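Local coordinates for protein acyl-coenzyme A oxidase acox-1.1 (Caenorhabditis elegans, PDB 5K3H) that catalyses the first step of peroxisomal beta-oxidation, using FAD and O2 to desaturate acyl-CoA chains to (2E)-enoyl-CoA with release of H2O2, at residues 14-19 with 313-318; 302-307 with 618-623; 355-360 with 541-546; 400-405 with 422-427; 415-420 with 638-643. One frame throughout, in Å; residues are numbered along the deposited sequence.

Contact 1: residues 14-19 with 313-318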
# COMPACT_ATOMS: atom_id res chain seq x y z
N PRO B 14 24.30 -20.73 -1.66
CA PRO B 14 24.25 -21.71 -0.57
C PRO B 14 23.41 -21.26 0.60
O PRO B 14 22.92 -22.12 1.36
CB PRO B 14 25.72 -21.89 -0.18
CG PRO B 14 26.42 -20.69 -0.68
CD PRO B 14 25.66 -20.19 -1.88
N ASP B 15 23.23 -19.95 0.79
CA ASP B 15 22.34 -19.49 1.86
C ASP B 15 20.88 -19.83 1.57
O ASP B 15 20.11 -20.14 2.48
CB ASP B 15 22.54 -17.99 2.07
CG ASP B 15 23.76 -17.69 2.93
OD1 ASP B 15 24.16 -18.60 3.71
OD2 ASP B 15 24.32 -16.58 2.82
N LEU B 16 20.48 -19.78 0.30
CA LEU B 16 19.13 -20.17 -0.07
C LEU B 16 18.99 -21.69 -0.11
O LEU B 16 18.01 -22.24 0.41
CB LEU B 16 18.77 -19.56 -1.43
CG LEU B 16 17.37 -19.76 -1.97
CD1 LEU B 16 16.34 -19.35 -0.94
CD2 LEU B 16 17.21 -18.92 -3.21
N THR B 17 19.97 -22.38 -0.70
CA THR B 17 19.97 -23.84 -0.67
C THR B 17 19.88 -24.40 0.76
O THR B 17 19.15 -25.36 1.01
CB THR B 17 21.19 -24.38 -1.38
OG1 THR B 17 21.15 -23.93 -2.74
CG2 THR B 17 21.17 -25.89 -1.37
N ALA B 18 20.61 -23.80 1.72
CA ALA B 18 20.53 -24.26 3.10
C ALA B 18 19.10 -24.22 3.63
O ALA B 18 18.68 -25.12 4.38
CB ALA B 18 21.43 -23.42 4.00
N GLU B 19 18.32 -23.21 3.25
CA GLU B 19 16.93 -23.13 3.68
C GLU B 19 16.05 -24.15 2.97
O GLU B 19 14.95 -24.46 3.46
CB GLU B 19 16.38 -21.73 3.46
CG GLU B 19 17.06 -20.64 4.28
CD GLU B 19 16.98 -20.91 5.76
OE1 GLU B 19 15.93 -21.46 6.22
OE2 GLU B 19 17.98 -20.59 6.48
N ALA B 313 10.00 -12.10 -0.94
CA ALA B 313 10.50 -11.61 0.33
C ALA B 313 11.17 -12.72 1.14
O ALA B 313 12.10 -12.43 1.90
CB ALA B 313 9.35 -10.99 1.12
N THR B 314 10.70 -13.97 1.04
CA THR B 314 11.28 -15.02 1.87
C THR B 314 12.59 -15.54 1.28
O THR B 314 13.55 -15.80 2.02
CB THR B 314 10.27 -16.16 2.07
OG1 THR B 314 8.99 -15.63 2.49
CG2 THR B 314 10.79 -17.18 3.09
N ARG B 315 12.67 -15.67 -0.05
CA ARG B 315 13.97 -15.96 -0.68
C ARG B 315 15.01 -14.89 -0.34
O ARG B 315 16.13 -15.21 0.08
CB ARG B 315 13.79 -16.10 -2.19
CG ARG B 315 13.16 -17.43 -2.60
CD ARG B 315 12.70 -17.39 -4.04
NE ARG B 315 12.18 -18.69 -4.45
CZ ARG B 315 11.76 -18.98 -5.67
NH1 ARG B 315 11.78 -18.06 -6.62
NH2 ARG B 315 11.32 -20.19 -5.93
N TYR B 316 14.66 -13.61 -0.52
CA TYR B 316 15.57 -12.52 -0.19
C TYR B 316 15.96 -12.54 1.28
O TYR B 316 17.12 -12.26 1.62
CB TYR B 316 14.94 -11.18 -0.58
CG TYR B 316 15.81 -9.99 -0.25
CD1 TYR B 316 16.96 -9.72 -0.98
CD2 TYR B 316 15.49 -9.14 0.79
CE1 TYR B 316 17.78 -8.64 -0.66
CE2 TYR B 316 16.29 -8.06 1.10
CZ TYR B 316 17.43 -7.81 0.38
OH TYR B 316 18.22 -6.72 0.71
N SER B 317 15.03 -12.87 2.18
CA SER B 317 15.37 -12.95 3.60
C SER B 317 16.37 -14.07 3.87
O SER B 317 17.14 -13.98 4.84
CB SER B 317 14.12 -13.19 4.45
OG SER B 317 13.21 -12.10 4.42
N ALA B 318 16.41 -15.10 3.02
CA ALA B 318 17.39 -16.17 3.19
C ALA B 318 18.78 -15.77 2.69
O ALA B 318 19.79 -16.20 3.25
CB ALA B 318 16.91 -17.44 2.47
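Leu16 holds CG anti to its backbone N (chi1 -176°), which sends the side chain toward helix 300-319, where CD1 makes the contact, whereas Asp15 and Glu19 both set CG anti to the carbonyl carbon. This first torsion puts Glu19 CG against Ala318, and the bend at chi2 (-58°) turns the carboxylate toward its own partners. All three converge on Ala318. Its methyl sits 3.9 Å from Leu16 CD1 and 3.7 Å from Glu19 CG, and Asp15 CB rests 3.5 Å from the carbonyl O of Ala318. With so small a residue at the crossing, helix 14-21 near the N terminus packs on the C-terminal end of helix 300-319 in the C-alpha1 region of the oxidase, their short axes 9.1 Å apart at 116°. Arg315, extended from CG to NE, crosses Leu16 obliquely and offers its CG at 4.1 Å from Leu16 CD1, while its guanidinium forms a salt bridge with Asp616. Asp15 pairs likewise with Arg321, and Glu19 bridges Lys333 and Arg608, all of the same chain.

Contact 2: residues 302-307 with 618-623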
# COMPACT_ATOMS: atom_id res chain seq x y z
N GLN B 302 -5.78 -13.96 -6.04
CA GLN B 302 -5.24 -13.26 -4.88
C GLN B 302 -4.20 -14.11 -4.16
O GLN B 302 -3.16 -13.59 -3.73
CB GLN B 302 -6.38 -12.88 -3.94
CG GLN B 302 -7.39 -11.84 -4.47
CD GLN B 302 -6.79 -10.45 -4.59
OE1 GLN B 302 -6.07 -9.99 -3.71
NE2 GLN B 302 -7.08 -9.77 -5.69
N ALA B 303 -4.45 -15.41 -4.02
CA ALA B 303 -3.52 -16.28 -3.33
C ALA B 303 -2.20 -16.38 -4.08
O ALA B 303 -1.13 -16.46 -3.47
CB ALA B 303 -4.14 -17.68 -3.15
N ILE B 304 -2.28 -16.41 -5.41
CA ILE B 304 -1.09 -16.46 -6.25
C ILE B 304 -0.30 -15.17 -6.13
O ILE B 304 0.93 -15.20 -5.96
CB ILE B 304 -1.50 -16.80 -7.71
CG1 ILE B 304 -1.82 -18.30 -7.80
CG2 ILE B 304 -0.42 -16.40 -8.71
CD1 ILE B 304 -2.38 -18.78 -9.07
N MET B 305 -0.98 -14.02 -6.17
CA MET B 305 -0.27 -12.75 -5.99
C MET B 305 0.41 -12.69 -4.65
O MET B 305 1.56 -12.26 -4.55
CB MET B 305 -1.23 -11.57 -6.10
CG MET B 305 -2.10 -11.59 -7.31
SD MET B 305 -1.24 -10.90 -8.71
CE MET B 305 -2.36 -9.57 -8.92
N LEU B 306 -0.31 -13.07 -3.58
CA LEU B 306 0.29 -13.07 -2.25
C LEU B 306 1.49 -13.99 -2.23
O LEU B 306 2.56 -13.62 -1.76
CB LEU B 306 -0.75 -13.47 -1.19
CG LEU B 306 -0.42 -13.43 0.32
CD1 LEU B 306 0.21 -12.13 0.76
CD2 LEU B 306 -1.66 -13.69 1.16
N SER B 307 1.35 -15.16 -2.85
CA SER B 307 2.47 -16.09 -2.91
C SER B 307 3.62 -15.55 -3.78
O SER B 307 4.79 -15.77 -3.45
CB SER B 307 1.96 -17.45 -3.41
OG SER B 307 2.99 -18.44 -3.33
N TRP B 618 4.68 -23.61 -4.93
CA TRP B 618 3.82 -22.98 -5.93
C TRP B 618 4.45 -23.00 -7.32
O TRP B 618 3.75 -22.71 -8.30
CB TRP B 618 3.51 -21.56 -5.50
CG TRP B 618 2.66 -21.55 -4.32
CD1 TRP B 618 3.02 -21.89 -3.06
CD2 TRP B 618 1.29 -21.16 -4.26
NE1 TRP B 618 1.95 -21.76 -2.20
CE2 TRP B 618 0.88 -21.30 -2.92
CE3 TRP B 618 0.38 -20.70 -5.20
CZ2 TRP B 618 -0.41 -21.00 -2.51
CZ3 TRP B 618 -0.92 -20.39 -4.78
CH2 TRP B 618 -1.29 -20.54 -3.44
N GLU B 619 5.75 -23.27 -7.40
CA GLU B 619 6.50 -23.51 -8.62
C GLU B 619 6.28 -22.41 -9.65
O GLU B 619 5.72 -22.62 -10.73
CB GLU B 619 6.15 -24.91 -9.14
CG GLU B 619 6.65 -25.96 -8.18
CD GLU B 619 6.50 -27.34 -8.70
OE1 GLU B 619 5.51 -27.59 -9.43
OE2 GLU B 619 7.38 -28.16 -8.42
N PHE B 620 6.77 -21.21 -9.29
CA PHE B 620 6.83 -20.06 -10.19
C PHE B 620 8.23 -19.95 -10.78
O PHE B 620 9.21 -19.78 -10.04
CB PHE B 620 6.49 -18.77 -9.46
CG PHE B 620 5.16 -18.78 -8.80
CD1 PHE B 620 4.01 -19.17 -9.50
CD2 PHE B 620 5.03 -18.39 -7.48
CE1 PHE B 620 2.78 -19.18 -8.89
CE2 PHE B 620 3.80 -18.40 -6.87
CZ PHE B 620 2.68 -18.80 -7.58
N SER B 621 8.32 -20.02 -12.10
CA SER B 621 9.59 -19.76 -12.77
C SER B 621 9.95 -18.28 -12.67
O SER B 621 9.10 -17.43 -12.40
CB SER B 621 9.51 -20.20 -14.23
OG SER B 621 8.66 -19.34 -14.96
N ASP B 622 11.23 -17.98 -12.90
CA ASP B 622 11.68 -16.59 -12.96
C ASP B 622 10.96 -15.83 -14.06
O ASP B 622 10.61 -14.65 -13.89
CB ASP B 622 13.19 -16.51 -13.17
CG ASP B 622 13.96 -16.71 -11.91
OD1 ASP B 622 13.29 -16.63 -10.85
OD2 ASP B 622 15.19 -16.97 -11.96
N ARG B 623 10.73 -16.49 -15.20
CA ARG B 623 10.01 -15.81 -16.28
C ARG B 623 8.61 -15.40 -15.82
O ARG B 623 8.10 -14.37 -16.28
CB ARG B 623 9.94 -16.71 -17.52
CG ARG B 623 11.29 -16.81 -18.33
CD ARG B 623 11.10 -17.42 -19.72
NE ARG B 623 10.02 -18.41 -19.66
CZ ARG B 623 10.17 -19.68 -19.28
NH1 ARG B 623 11.38 -20.14 -18.93
NH2 ARG B 623 9.12 -20.49 -19.24
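Ser307 lies over one face of the Trp618 indole, its CB 4.0 Å from the centroid of the six-membered ring and only 14° off the ring normal, a CH-pi contact. With OG anti to the backbone N (chi1 -173°), the hydroxyl oxygen is also carried over the indole, offset toward the rim, where OG comes within 3.3 Å of Trp618 CG. The same oxygen meets Phe620 differently, at the edge of its ring, 3.6 Å from CE2. One serine side chain is thus shared by two aromatic rings, over the face of the first and at the edge of the second.

Ile304, one turn earlier on the helix, divides its branches between the same two rings. Its CG1 approaches the indole at the edge, 3.8 Å from Trp618 CZ3, while CG2 turns to Phe620 CZ at 4.1 Å. Ala303 adds its methyl 4.0 Å from Trp618 CH2. No hydrogen bond crosses the contact; it is packing of a serine and two aliphatic side chains against aromatic rings in the helical part of the fold, away from the cofactor and nucleotide sites. The connection after helix 590-616 lays its two aromatic side chains against helix 300-319; Trp618 also touches Gln355 of helix 338-367 and Ile34 of helix 27-35, and Phe620 packs on Tyr35 of helix 27-35 and Arg44 of helix 38-52.

Contact 3: residues 355-360 with 541-546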
# COMPACT_ATOMS: atom_id res chain seq x y z
N GLN B 355 -6.25 -20.27 -1.06
CA GLN B 355 -6.33 -21.26 -2.13
C GLN B 355 -7.30 -22.37 -1.77
O GLN B 355 -8.06 -22.84 -2.61
CB GLN B 355 -4.92 -21.82 -2.41
CG GLN B 355 -4.83 -22.83 -3.57
CD GLN B 355 -4.89 -22.15 -4.96
OE1 GLN B 355 -5.22 -20.95 -5.07
NE2 GLN B 355 -4.57 -22.91 -6.01
N PHE B 356 -7.28 -22.81 -0.52
CA PHE B 356 -8.18 -23.87 -0.10
C PHE B 356 -9.62 -23.39 0.02
O PHE B 356 -10.55 -24.15 -0.26
CB PHE B 356 -7.67 -24.48 1.21
CG PHE B 356 -6.33 -25.13 1.08
CD1 PHE B 356 -5.92 -25.66 -0.15
CD2 PHE B 356 -5.46 -25.21 2.16
CE1 PHE B 356 -4.65 -26.25 -0.30
CE2 PHE B 356 -4.22 -25.81 2.03
CZ PHE B 356 -3.81 -26.34 0.81
N ALA B 357 -9.84 -22.13 0.43
CA ALA B 357 -11.19 -21.57 0.47
C ALA B 357 -11.77 -21.41 -0.93
O ALA B 357 -12.94 -21.73 -1.18
CB ALA B 357 -11.19 -20.23 1.20
N GLY B 358 -10.98 -20.90 -1.87
CA GLY B 358 -11.42 -20.87 -3.25
C GLY B 358 -11.83 -22.24 -3.75
O GLY B 358 -12.82 -22.38 -4.48
N ALA B 359 -11.05 -23.27 -3.42
CA ALA B 359 -11.44 -24.61 -3.86
C ALA B 359 -12.80 -25.00 -3.30
O ALA B 359 -13.63 -25.58 -4.01
CB ALA B 359 -10.37 -25.63 -3.46
N GLU B 360 -13.08 -24.66 -2.04
CA GLU B 360 -14.36 -25.06 -1.48
C GLU B 360 -15.53 -24.26 -2.05
O GLU B 360 -16.62 -24.82 -2.27
CB GLU B 360 -14.35 -24.93 0.04
CG GLU B 360 -14.26 -26.26 0.69
CD GLU B 360 -14.77 -26.19 2.07
OE1 GLU B 360 -15.73 -25.43 2.27
OE2 GLU B 360 -14.19 -26.85 2.95
N LEU B 541 -14.04 -16.78 9.70
CA LEU B 541 -14.36 -18.10 10.25
C LEU B 541 -14.47 -19.15 9.15
O LEU B 541 -13.96 -20.27 9.31
CB LEU B 541 -15.65 -18.02 11.06
CG LEU B 541 -16.38 -19.35 11.30
CD1 LEU B 541 -15.56 -20.27 12.22
CD2 LEU B 541 -17.76 -19.06 11.89
N PHE B 542 -15.13 -18.82 8.04
CA PHE B 542 -15.22 -19.74 6.90
C PHE B 542 -13.85 -20.14 6.40
O PHE B 542 -13.60 -21.31 6.10
CB PHE B 542 -16.01 -19.13 5.75
CG PHE B 542 -16.07 -20.04 4.55
CD1 PHE B 542 -17.00 -21.07 4.49
CD2 PHE B 542 -15.17 -19.89 3.50
CE1 PHE B 542 -17.05 -21.91 3.40
CE2 PHE B 542 -15.21 -20.74 2.40
CZ PHE B 542 -16.15 -21.75 2.35
N ILE B 543 -12.95 -19.17 6.25
CA ILE B 543 -11.63 -19.45 5.71
C ILE B 543 -10.87 -20.44 6.60
O ILE B 543 -10.28 -21.41 6.11
CB ILE B 543 -10.85 -18.13 5.52
CG1 ILE B 543 -11.51 -17.27 4.44
CG2 ILE B 543 -9.39 -18.40 5.18
CD1 ILE B 543 -11.12 -15.81 4.47
N VAL B 544 -10.92 -20.24 7.92
CA VAL B 544 -10.30 -21.18 8.86
C VAL B 544 -10.89 -22.58 8.71
O VAL B 544 -10.17 -23.58 8.73
CB VAL B 544 -10.43 -20.67 10.31
CG1 VAL B 544 -9.95 -21.75 11.27
CG2 VAL B 544 -9.70 -19.35 10.50
N GLU B 545 -12.23 -22.68 8.62
CA GLU B 545 -12.85 -24.00 8.55
C GLU B 545 -12.49 -24.72 7.25
O GLU B 545 -12.31 -25.95 7.24
CB GLU B 545 -14.37 -23.90 8.69
CG GLU B 545 -14.85 -23.46 10.06
CD GLU B 545 -16.34 -23.72 10.28
OE1 GLU B 545 -16.75 -24.90 10.38
OE2 GLU B 545 -17.11 -22.75 10.37
N ALA B 546 -12.42 -23.99 6.12
CA ALA B 546 -12.02 -24.64 4.87
C ALA B 546 -10.57 -25.11 4.93
O ALA B 546 -10.25 -26.21 4.47
CB ALA B 546 -12.23 -23.68 3.70
O HOH W 1 -11.14 -27.31 2.18
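The carboxylate of Glu360 and the ring of Phe542 stand almost perpendicular, their planes 89° apart, as the two side chains cross obliquely. Glu360 is extended beyond CG and reaches across to the other helix, bringing OE1 to 3.7 Å from Phe542 CZ. OE2 instead comes against Ala546, 3.6 Å from its CA. A water donates to this OE2 and, at 2.7 Å, to the carbonyl O of Ala546, so the acid is tied to the opposite helix through solvent; OE2 also forms a salt bridge with Arg549, one turn beyond Ala546 on helix 520-553, a pairing consistent with a charged carboxylate.

Two alanines lie where the helices come closest. Ala357 and Ala546 both direct their methyls across the interface, CB to CB 4.4 Å, and their small size is consistent with the short axes approaching to 8.6 Å at a right-angled crossing of 91°. Phe542, with CG anti to the backbone N, swings its ring forward so that CE2 lies 4.2 Å from Ala357 CB. Helix 338-367 of the C-alpha1 region thereby meets helix 520-553 of the C-terminal helical region; Phe356 packs on Leu563 of helix 557-577, while Leu541 lies on Phe495 of helix 489-515.

Contact 4: residues 400-405 with 422-427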
# COMPACT_ATOMS: atom_id res chain seq x y z
N GLU B 400 -2.64 -6.42 2.62
CA GLU B 400 -1.87 -6.33 3.87
C GLU B 400 -0.61 -7.19 3.81
O GLU B 400 0.49 -6.72 4.14
CB GLU B 400 -2.77 -6.74 5.03
CG GLU B 400 -2.06 -6.91 6.38
CD GLU B 400 -2.96 -7.56 7.48
OE1 GLU B 400 -4.22 -7.67 7.30
OE2 GLU B 400 -2.37 -7.98 8.52
N GLY B 401 -0.73 -8.44 3.36
CA GLY B 401 0.43 -9.32 3.34
C GLY B 401 1.48 -8.94 2.31
O GLY B 401 2.68 -8.95 2.60
N ILE B 402 1.05 -8.54 1.12
CA ILE B 402 1.99 -8.12 0.09
C ILE B 402 2.78 -6.91 0.57
O ILE B 402 3.98 -6.78 0.30
CB ILE B 402 1.25 -7.81 -1.23
CG1 ILE B 402 0.58 -9.05 -1.81
CG2 ILE B 402 2.22 -7.25 -2.26
CD1 ILE B 402 -0.35 -8.73 -2.91
N GLU B 403 2.12 -6.00 1.31
CA GLU B 403 2.81 -4.84 1.85
C GLU B 403 3.81 -5.24 2.94
O GLU B 403 4.95 -4.75 2.94
CB GLU B 403 1.80 -3.84 2.41
CG GLU B 403 2.36 -2.45 2.67
CD GLU B 403 2.83 -1.73 1.41
OE1 GLU B 403 2.18 -1.89 0.34
OE2 GLU B 403 3.86 -1.00 1.48
N GLN B 404 3.44 -6.16 3.83
CA GLN B 404 4.40 -6.67 4.80
C GLN B 404 5.59 -7.31 4.10
O GLN B 404 6.74 -7.12 4.53
CB GLN B 404 3.73 -7.68 5.73
CG GLN B 404 2.78 -7.02 6.70
CD GLN B 404 3.46 -5.96 7.55
OE1 GLN B 404 4.51 -6.19 8.14
NE2 GLN B 404 2.86 -4.78 7.61
N ALA B 405 5.34 -8.04 3.01
CA ALA B 405 6.41 -8.64 2.21
C ALA B 405 7.31 -7.56 1.59
O ALA B 405 8.54 -7.71 1.56
CB ALA B 405 5.82 -9.53 1.12
N GLU B 422 4.31 -3.51 -7.87
CA GLU B 422 3.37 -3.78 -8.95
C GLU B 422 2.47 -4.96 -8.60
O GLU B 422 1.27 -4.95 -8.91
CB GLU B 422 4.14 -4.04 -10.25
CG GLU B 422 3.28 -4.13 -11.53
CD GLU B 422 2.64 -2.81 -11.95
OE1 GLU B 422 3.15 -1.73 -11.56
OE2 GLU B 422 1.61 -2.86 -12.65
N ILE B 423 3.03 -5.99 -7.95
CA ILE B 423 2.21 -7.10 -7.47
C ILE B 423 1.12 -6.58 -6.53
O ILE B 423 -0.05 -6.96 -6.64
CB ILE B 423 3.09 -8.17 -6.78
CG1 ILE B 423 4.04 -8.83 -7.78
CG2 ILE B 423 2.25 -9.22 -6.07
CD1 ILE B 423 5.23 -9.53 -7.11
N TYR B 424 1.48 -5.66 -5.62
CA TYR B 424 0.50 -5.05 -4.73
C TYR B 424 -0.57 -4.30 -5.52
O TYR B 424 -1.77 -4.43 -5.26
CB TYR B 424 1.21 -4.10 -3.75
CG TYR B 424 0.29 -3.31 -2.83
CD1 TYR B 424 -0.31 -3.90 -1.72
CD2 TYR B 424 0.03 -1.96 -3.08
CE1 TYR B 424 -1.15 -3.18 -0.88
CE2 TYR B 424 -0.81 -1.23 -2.24
CZ TYR B 424 -1.40 -1.85 -1.15
OH TYR B 424 -2.24 -1.13 -0.31
N GLY B 425 -0.14 -3.45 -6.45
CA GLY B 425 -1.08 -2.60 -7.17
C GLY B 425 -2.09 -3.36 -8.01
O GLY B 425 -3.25 -2.95 -8.15
N VAL B 426 -1.66 -4.45 -8.64
CA VAL B 426 -2.61 -5.24 -9.40
C VAL B 426 -3.57 -5.97 -8.46
O VAL B 426 -4.79 -5.93 -8.66
CB VAL B 426 -1.86 -6.23 -10.32
CG1 VAL B 426 -2.86 -7.10 -11.05
CG2 VAL B 426 -0.97 -5.45 -11.26
N ALA B 427 -3.04 -6.62 -7.41
CA ALA B 427 -3.90 -7.35 -6.47
C ALA B 427 -4.96 -6.45 -5.83
O ALA B 427 -6.10 -6.87 -5.62
CB ALA B 427 -3.07 -8.01 -5.38
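Apolar packing centres on Ile402, whose two branches part to different partners. CG2, anti to the backbone N, lies 3.6 Å from Tyr424 CB, near the plane of the tyrosine ring, whereas CD1 runs to Ala427 CB at 3.7 Å and Ile423 CG2 at 4.1 Å. These contacts join helices 382-408 and 420-428, which run nearly antiparallel (171°, short axes 9.5 Å apart) as two consecutive helices of the C-alpha1 region; the first also contributes Gln404 to the ATP site shared between the subunits. The polar part is a carboxylate over an aromatic face. Glu403, with CG anti to the backbone N and the chain bent at chi2 (64°), places OE1 3.6 Å above the centre of the Tyr424 ring, the two planes 83° apart. A carboxylate oxygen over a ring face would not be expected to attract in itself; OE2 forms a salt bridge with Arg406. At the dimer interface, Tyr424 packs on Glu403 of the second subunit, and Gly425 O accepts a hydrogen bond from Tyr414 of that subunit.

Contact 5: residues 415-420 with 638-643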
# COMPACT_ATOMS: atom_id res chain seq x y z
N SER B 415 12.76 -0.86 -4.93
CA SER B 415 13.13 -0.93 -6.33
C SER B 415 12.09 -1.70 -7.13
O SER B 415 11.38 -2.57 -6.60
CB SER B 415 14.50 -1.62 -6.46
OG SER B 415 14.88 -1.78 -7.81
N MET B 416 11.97 -1.36 -8.42
CA MET B 416 11.18 -2.25 -9.26
C MET B 416 11.88 -3.58 -9.49
O MET B 416 11.29 -4.47 -10.12
CB MET B 416 10.82 -1.62 -10.59
CG MET B 416 9.89 -0.43 -10.50
SD MET B 416 8.40 -0.64 -9.50
CE MET B 416 7.72 -2.14 -10.20
N ALA B 417 13.12 -3.73 -9.03
CA ALA B 417 13.80 -5.02 -9.09
C ALA B 417 13.20 -6.04 -8.12
O ALA B 417 13.46 -7.25 -8.28
CB ALA B 417 15.30 -4.84 -8.81
N SER B 418 12.45 -5.60 -7.10
CA SER B 418 11.73 -6.54 -6.24
C SER B 418 10.41 -6.96 -6.87
O SER B 418 9.95 -8.08 -6.65
CB SER B 418 11.46 -5.92 -4.89
OG SER B 418 10.30 -5.13 -5.00
N TYR B 419 9.77 -6.05 -7.61
CA TYR B 419 8.53 -6.18 -8.36
C TYR B 419 7.30 -6.19 -7.46
O TYR B 419 6.18 -6.22 -8.00
CB TYR B 419 8.50 -7.42 -9.26
CG TYR B 419 7.58 -7.27 -10.45
CD1 TYR B 419 7.74 -6.21 -11.35
CD2 TYR B 419 6.54 -8.16 -10.69
CE1 TYR B 419 6.92 -6.04 -12.44
CE2 TYR B 419 5.70 -8.01 -11.78
CZ TYR B 419 5.90 -6.93 -12.65
OH TYR B 419 5.08 -6.76 -13.73
N ILE B 420 7.45 -6.11 -6.14
CA ILE B 420 6.32 -6.28 -5.22
C ILE B 420 5.35 -5.10 -5.28
O ILE B 420 4.13 -5.28 -5.13
CB ILE B 420 6.84 -6.50 -3.79
CG1 ILE B 420 7.66 -7.79 -3.74
CG2 ILE B 420 5.68 -6.60 -2.84
CD1 ILE B 420 8.35 -8.02 -2.41
N GLU B 638 24.56 -9.95 -7.72
CA GLU B 638 25.18 -9.92 -9.02
C GLU B 638 24.18 -9.52 -10.10
O GLU B 638 24.48 -8.69 -10.97
CB GLU B 638 25.80 -11.29 -9.31
CG GLU B 638 26.22 -11.50 -10.75
CD GLU B 638 27.70 -11.23 -10.97
OE1 GLU B 638 28.29 -10.43 -10.20
OE2 GLU B 638 28.27 -11.83 -11.92
N ASN B 639 22.96 -10.05 -10.03
CA ASN B 639 21.97 -9.73 -11.04
C ASN B 639 21.25 -8.42 -10.76
O ASN B 639 20.67 -7.84 -11.68
CB ASN B 639 20.96 -10.88 -11.18
CG ASN B 639 21.58 -12.13 -11.79
OD1 ASN B 639 21.95 -12.14 -12.96
ND2 ASN B 639 21.71 -13.17 -10.98
N LEU B 640 21.24 -7.97 -9.51
CA LEU B 640 20.74 -6.63 -9.23
C LEU B 640 21.66 -5.58 -9.85
O LEU B 640 21.20 -4.58 -10.40
CB LEU B 640 20.61 -6.42 -7.72
CG LEU B 640 20.03 -5.10 -7.23
CD1 LEU B 640 18.62 -4.95 -7.70
CD2 LEU B 640 20.12 -5.04 -5.72
N PHE B 641 22.97 -5.83 -9.80
CA PHE B 641 23.94 -4.94 -10.43
C PHE B 641 23.73 -4.90 -11.95
O PHE B 641 23.65 -3.82 -12.54
CB PHE B 641 25.34 -5.41 -10.07
CG PHE B 641 26.42 -4.45 -10.45
CD1 PHE B 641 26.16 -3.08 -10.52
CD2 PHE B 641 27.71 -4.91 -10.71
CE1 PHE B 641 27.17 -2.19 -10.87
CE2 PHE B 641 28.72 -4.02 -11.05
CZ PHE B 641 28.45 -2.66 -11.14
N LYS B 642 23.58 -6.07 -12.59
CA LYS B 642 23.27 -6.09 -14.02
C LYS B 642 21.98 -5.36 -14.32
O LYS B 642 21.90 -4.58 -15.28
CB LYS B 642 23.17 -7.52 -14.55
CG LYS B 642 24.49 -8.24 -14.73
CD LYS B 642 24.32 -9.60 -15.44
CE LYS B 642 25.68 -10.33 -15.60
NZ LYS B 642 25.82 -11.58 -14.80
N TRP B 643 20.92 -5.65 -13.54
CA TRP B 643 19.62 -5.01 -13.75
C TRP B 643 19.72 -3.49 -13.70
O TRP B 643 19.06 -2.78 -14.47
CB TRP B 643 18.63 -5.55 -12.71
CG TRP B 643 17.20 -5.18 -12.96
CD1 TRP B 643 16.28 -5.89 -13.69
CD2 TRP B 643 16.52 -4.03 -12.47
NE1 TRP B 643 15.08 -5.23 -13.70
CE2 TRP B 643 15.20 -4.09 -12.95
CE3 TRP B 643 16.90 -2.95 -11.66
CZ2 TRP B 643 14.25 -3.11 -12.65
CZ3 TRP B 643 15.96 -1.98 -11.36
CH2 TRP B 643 14.65 -2.07 -11.86
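One face of the Trp643 indole is taken up by Ala417, whose CB stands 3.8 Å from the centroid of the six-membered ring and 12° off the normal in a CH-pi contact. The backbone N of Ala417 lies over the same face, 3.6 Å from Trp643 CH2. Around the benzene end come Ser415, its OG approaching obliquely to 3.7 Å from CZ3 of Trp643, and Met416, with CB 4.1 Å from CH2. The Trp643 side chain has CG anti to its backbone N (chi1 -169°), and so has Leu640, one turn earlier, which extends CD1 to 3.5 Å from Ala417 CB; the methyl thus meets both the leucine and the indole, from roughly perpendicular directions.

The loop is shaped by two successive ST turns. Ser415 OG accepts from Ala417 N at 2.9 Å, a nearly straight bond (164°) that holds this N-H over the indole but directs it to the serine, and Ser418 OG accepts from Ile420 N where helix 420-428 begins. Helix 636-645 thus packs against the connection between helices 382-408 and 420-428 of the C-alpha1 region. The second subunit packs on both segments: its Trp188 lies on Leu640, its Ile239 on Trp643 and its Lys242 on Met416.

Overall arrangement
From the N terminus, contact 1 brings helix 14-21 back onto helix 300-319, closing a loop of 293 residues that includes the beta-sheet region. The beginning of helix 300-319 opens contact 2, which closes only at 618-623 and crosses contact 1. Within that span lie contact 3, joining helices 338-367 and 520-553, and, inside contact 3 in turn, the short antiparallel helix pair of contact 4. Contact 5 starts between the two segments of contact 4 and ties the connection before helix 420-428 to helix 636-645, crossing contacts 2, 3 and 4. In space contact 4 is a hub: it touches contacts 1, 2 and 5, while contact 2 also touches contact 3. Contacts 4 and 5 both border the second subunit.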